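Trans-4-hydroxy-L-proline dehydratase (Clostridioides difficile 70-100-2010, PDB 6VXC) catalyses the glycyl-radical-dependent dehydration of trans-4-hydroxy-L-proline to (S)-1-pyrroline-5-carboxylate in the anaerobic breakdown of hydroxyproline. Local coordinates at residues R176-Y188 with S452-Y465. Residues are numbered along the deposited sequence; the frame is centred on the assembly and turned at random.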
# COMPACT_ATOMS: atom_id res chain seq x y z
N ARG A 176 9.83 6.81 4.92
CA ARG A 176 9.06 5.80 5.63
C ARG A 176 9.91 4.55 5.76
O ARG A 176 10.86 4.35 5.00
CB ARG A 176 7.73 5.46 4.92
CG ARG A 176 6.86 6.66 4.63
CD ARG A 176 5.48 6.26 4.16
NE ARG A 176 4.63 5.88 5.28
CZ ARG A 176 3.34 5.58 5.17
NH1 ARG A 176 2.75 5.60 3.97
NH2 ARG A 176 2.65 5.27 6.25
N ALA A 177 9.52 3.71 6.72
CA ALA A 177 10.15 2.42 6.93
C ALA A 177 9.55 1.37 6.00
O ALA A 177 8.42 1.52 5.52
CB ALA A 177 9.98 1.99 8.38
N PRO A 178 10.30 0.29 5.74
CA PRO A 178 9.83 -0.71 4.77
C PRO A 178 8.39 -1.15 4.97
O PRO A 178 7.60 -1.14 4.02
CB PRO A 178 10.83 -1.86 4.97
CG PRO A 178 12.10 -1.17 5.39
CD PRO A 178 11.65 -0.02 6.25
N GLY A 179 8.05 -1.58 6.19
CA GLY A 179 6.67 -1.92 6.49
C GLY A 179 6.10 -2.86 5.46
O GLY A 179 6.67 -3.90 5.15
N HIS A 180 4.93 -2.50 4.94
CA HIS A 180 4.27 -3.25 3.88
C HIS A 180 4.02 -4.70 4.31
O HIS A 180 4.33 -5.63 3.59
CB HIS A 180 5.07 -3.22 2.58
CG HIS A 180 4.25 -3.58 1.38
ND1 HIS A 180 4.09 -4.88 0.96
CD2 HIS A 180 3.53 -2.82 0.53
CE1 HIS A 180 3.30 -4.91 -0.10
NE2 HIS A 180 2.95 -3.67 -0.39
N THR A 181 3.40 -4.88 5.49
CA THR A 181 3.24 -6.23 6.02
C THR A 181 1.86 -6.39 6.68
O THR A 181 1.12 -5.43 6.90
CB THR A 181 4.39 -6.57 7.00
OG1 THR A 181 4.42 -7.98 7.22
CG2 THR A 181 4.21 -5.87 8.32
N VAL A 182 1.50 -7.65 6.98
CA VAL A 182 0.14 -8.04 7.36
C VAL A 182 0.22 -8.98 8.55
O VAL A 182 1.08 -9.87 8.61
CB VAL A 182 -0.60 -8.70 6.17
CG1 VAL A 182 -2.04 -9.17 6.56
CG2 VAL A 182 -0.67 -7.72 4.99
N CYS A 183 -0.70 -8.81 9.48
CA CYS A 183 -0.73 -9.63 10.68
C CYS A 183 -1.11 -11.07 10.34
O CYS A 183 -1.96 -11.32 9.48
CB CYS A 183 -1.74 -9.04 11.67
SG CYS A 183 -1.61 -9.65 13.35
N GLY A 184 -0.47 -12.02 11.00
CA GLY A 184 -0.86 -13.42 10.96
C GLY A 184 -1.84 -13.76 12.07
O GLY A 184 -2.61 -12.92 12.52
N ASP A 185 -1.76 -15.00 12.55
CA ASP A 185 -2.68 -15.46 13.59
C ASP A 185 -2.02 -15.56 14.96
O ASP A 185 -2.69 -15.94 15.92
CB ASP A 185 -3.27 -16.83 13.22
CG ASP A 185 -2.23 -17.95 13.23
OD1 ASP A 185 -1.03 -17.66 13.36
OD2 ASP A 185 -2.62 -19.13 13.09
N THR A 186 -0.76 -15.18 15.09
CA THR A 186 -0.07 -15.36 16.36
C THR A 186 -0.77 -14.63 17.50
O THR A 186 -0.97 -15.20 18.58
CB THR A 186 1.38 -14.91 16.24
OG1 THR A 186 2.04 -15.74 15.28
CG2 THR A 186 2.09 -15.03 17.59
N ILE A 187 -1.20 -13.39 17.28
CA ILE A 187 -1.80 -12.60 18.35
C ILE A 187 -3.16 -13.12 18.81
O ILE A 187 -3.67 -12.63 19.82
CB ILE A 187 -1.95 -11.12 17.94
CG1 ILE A 187 -2.87 -10.98 16.72
CG2 ILE A 187 -0.60 -10.55 17.63
CD1 ILE A 187 -3.35 -9.53 16.43
N TYR A 188 -3.78 -14.06 18.10
CA TYR A 188 -5.02 -14.65 18.59
C TYR A 188 -4.78 -15.93 19.38
O TYR A 188 -5.70 -16.39 20.07
CB TYR A 188 -5.98 -14.94 17.41
CG TYR A 188 -6.07 -13.75 16.49
CD1 TYR A 188 -6.69 -12.57 16.89
CD2 TYR A 188 -5.50 -13.80 15.22
CE1 TYR A 188 -6.74 -11.48 16.07
CE2 TYR A 188 -5.54 -12.71 14.39
CZ TYR A 188 -6.16 -11.55 14.82
OH TYR A 188 -6.22 -10.46 14.01
N SER A 452 -2.10 -7.18 0.09
CA SER A 452 -2.14 -6.03 0.97
C SER A 452 -1.77 -4.80 0.16
O SER A 452 -1.50 -4.88 -1.04
CB SER A 452 -1.20 -6.21 2.17
OG SER A 452 0.16 -6.24 1.77
N GLY A 453 -1.73 -3.67 0.83
CA GLY A 453 -1.49 -2.42 0.14
C GLY A 453 -2.53 -2.24 -0.95
O GLY A 453 -3.73 -2.27 -0.69
N CYS A 454 -2.08 -2.09 -2.19
CA CYS A 454 -2.99 -1.97 -3.33
C CYS A 454 -3.38 -3.33 -3.91
O CYS A 454 -4.56 -3.67 -3.94
CB CYS A 454 -2.36 -1.08 -4.41
SG CYS A 454 -2.15 0.64 -3.90
N VAL A 455 -2.40 -4.12 -4.36
CA VAL A 455 -2.67 -5.40 -4.99
C VAL A 455 -1.58 -6.41 -4.64
O VAL A 455 -1.48 -7.46 -5.28
CB VAL A 455 -2.77 -5.27 -6.53
CG1 VAL A 455 -3.94 -4.35 -6.95
CG2 VAL A 455 -1.40 -4.81 -7.11
N GLU A 456 -0.76 -6.12 -3.63
CA GLU A 456 0.51 -6.82 -3.46
C GLU A 456 0.34 -8.16 -2.73
O GLU A 456 -0.16 -8.19 -1.61
CB GLU A 456 1.51 -5.93 -2.72
CG GLU A 456 1.89 -4.67 -3.50
CD GLU A 456 0.94 -3.52 -3.24
OE1 GLU A 456 0.03 -3.29 -4.07
OE2 GLU A 456 1.10 -2.85 -2.21
N THR A 457 0.79 -9.24 -3.37
CA THR A 457 0.66 -10.60 -2.87
C THR A 457 1.71 -10.91 -1.81
O THR A 457 2.89 -10.62 -2.00
CB THR A 457 0.81 -11.59 -4.01
OG1 THR A 457 -0.16 -11.31 -5.01
CG2 THR A 457 0.62 -13.03 -3.50
N GLY A 458 1.28 -11.51 -0.71
CA GLY A 458 2.21 -11.85 0.35
C GLY A 458 1.68 -12.95 1.24
O GLY A 458 0.48 -13.25 1.27
N CYS A 459 2.59 -13.56 1.98
CA CYS A 459 2.24 -14.60 2.93
C CYS A 459 2.10 -13.98 4.32
O CYS A 459 3.10 -13.78 5.04
CB CYS A 459 3.26 -15.73 2.88
SG CYS A 459 2.79 -17.09 3.96
N PHE A 460 0.86 -13.69 4.70
CA PHE A 460 0.54 -12.86 5.87
C PHE A 460 1.15 -13.41 7.15
O PHE A 460 0.96 -14.58 7.48
CB PHE A 460 -0.99 -12.76 6.03
CG PHE A 460 -1.69 -12.07 4.89
CD1 PHE A 460 -0.99 -11.32 3.96
CD2 PHE A 460 -3.07 -12.18 4.75
CE1 PHE A 460 -1.65 -10.67 2.91
CE2 PHE A 460 -3.74 -11.55 3.72
CZ PHE A 460 -3.03 -10.79 2.80
N GLY A 461 1.86 -12.57 7.88
CA GLY A 461 2.49 -12.98 9.13
C GLY A 461 3.74 -13.83 8.99
O GLY A 461 4.28 -14.25 10.02
N LYS A 462 4.21 -14.11 7.78
CA LYS A 462 5.38 -14.96 7.62
C LYS A 462 6.38 -14.41 6.60
O LYS A 462 7.34 -15.11 6.25
CB LYS A 462 4.97 -16.37 7.18
CG LYS A 462 4.05 -17.13 8.12
CD LYS A 462 3.57 -18.41 7.46
CE LYS A 462 3.01 -19.42 8.46
NZ LYS A 462 2.13 -18.78 9.44
N GLU A 463 6.19 -13.18 6.12
CA GLU A 463 6.98 -12.68 5.00
C GLU A 463 7.28 -11.21 5.20
O GLU A 463 6.43 -10.44 5.66
CB GLU A 463 6.23 -12.89 3.66
CG GLU A 463 7.01 -12.41 2.45
CD GLU A 463 6.35 -12.75 1.11
OE1 GLU A 463 5.16 -13.16 1.11
OE2 GLU A 463 7.03 -12.62 0.07
N ALA A 464 8.50 -10.83 4.86
CA ALA A 464 8.82 -9.44 4.56
C ALA A 464 8.82 -9.32 3.04
O ALA A 464 9.67 -9.90 2.36
CB ALA A 464 10.17 -9.05 5.16
N TYR A 465 7.86 -8.58 2.51
CA TYR A 465 7.75 -8.36 1.07
C TYR A 465 7.72 -6.86 0.87
O TYR A 465 6.67 -6.22 1.04
CB TYR A 465 6.55 -9.10 0.44
CG TYR A 465 5.16 -8.90 1.04
CD1 TYR A 465 4.85 -9.37 2.31
CD2 TYR A 465 4.12 -8.32 0.30
CE1 TYR A 465 3.56 -9.22 2.86
CE2 TYR A 465 2.85 -8.18 0.82
CZ TYR A 465 2.57 -8.63 2.10
OH TYR A 465 1.29 -8.47 2.62
O HOH W 1 6.30 -7.10 4.48
O HOH W 2 3.65 -10.83 6.53
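Three groups grip Glu456 OE2: His180 NE2 donates to it at 2.7 Å, nearly straight at 169° and close to the imidazole plane, the oxygen receiving it on its anti lone pair, while Cys454 N adds a weak bond and a bound glycerol a further one. Its partner OE1 takes the N-H of Val455 at 2.6 Å, met from above the carboxylate plane. The bend at chi2 (87°) folds the carboxylate back toward the N-H groups of Cys454 and Val455, whose bonds fix it facing His180. This turn joins the short antiparallel strands 450-452 and 456-458 and carries Cys454, probably the site of the cysteine radical intermediate, with Glu456 opening the second strand as the probable proton acceptor; it is the cysteine loop of the glycyl radical enzymes, and the glycerol, probably from the crystallisation liquor, may mark the pocket here. The His180 imidazole also turns an edge, by CE1 and ND1, to the face of Tyr465 in an offset edge-to-face pair, and ND1 bonds weakly to Tyr465 O. The tyrosine ring lies between His180 O and Gly458 CA, one over each face, and its OH shares a 2.6 Å hydrogen bond with Ser452 OG. Val182 spreads its two methyls: CG1 sits over the Phe460 face, 3.5 Å from the ring centroid, whereas CG2 presses tightly on Ser452 CB at 3.2 Å. Beyond it, Gly461 N bonds weakly to Val182 O.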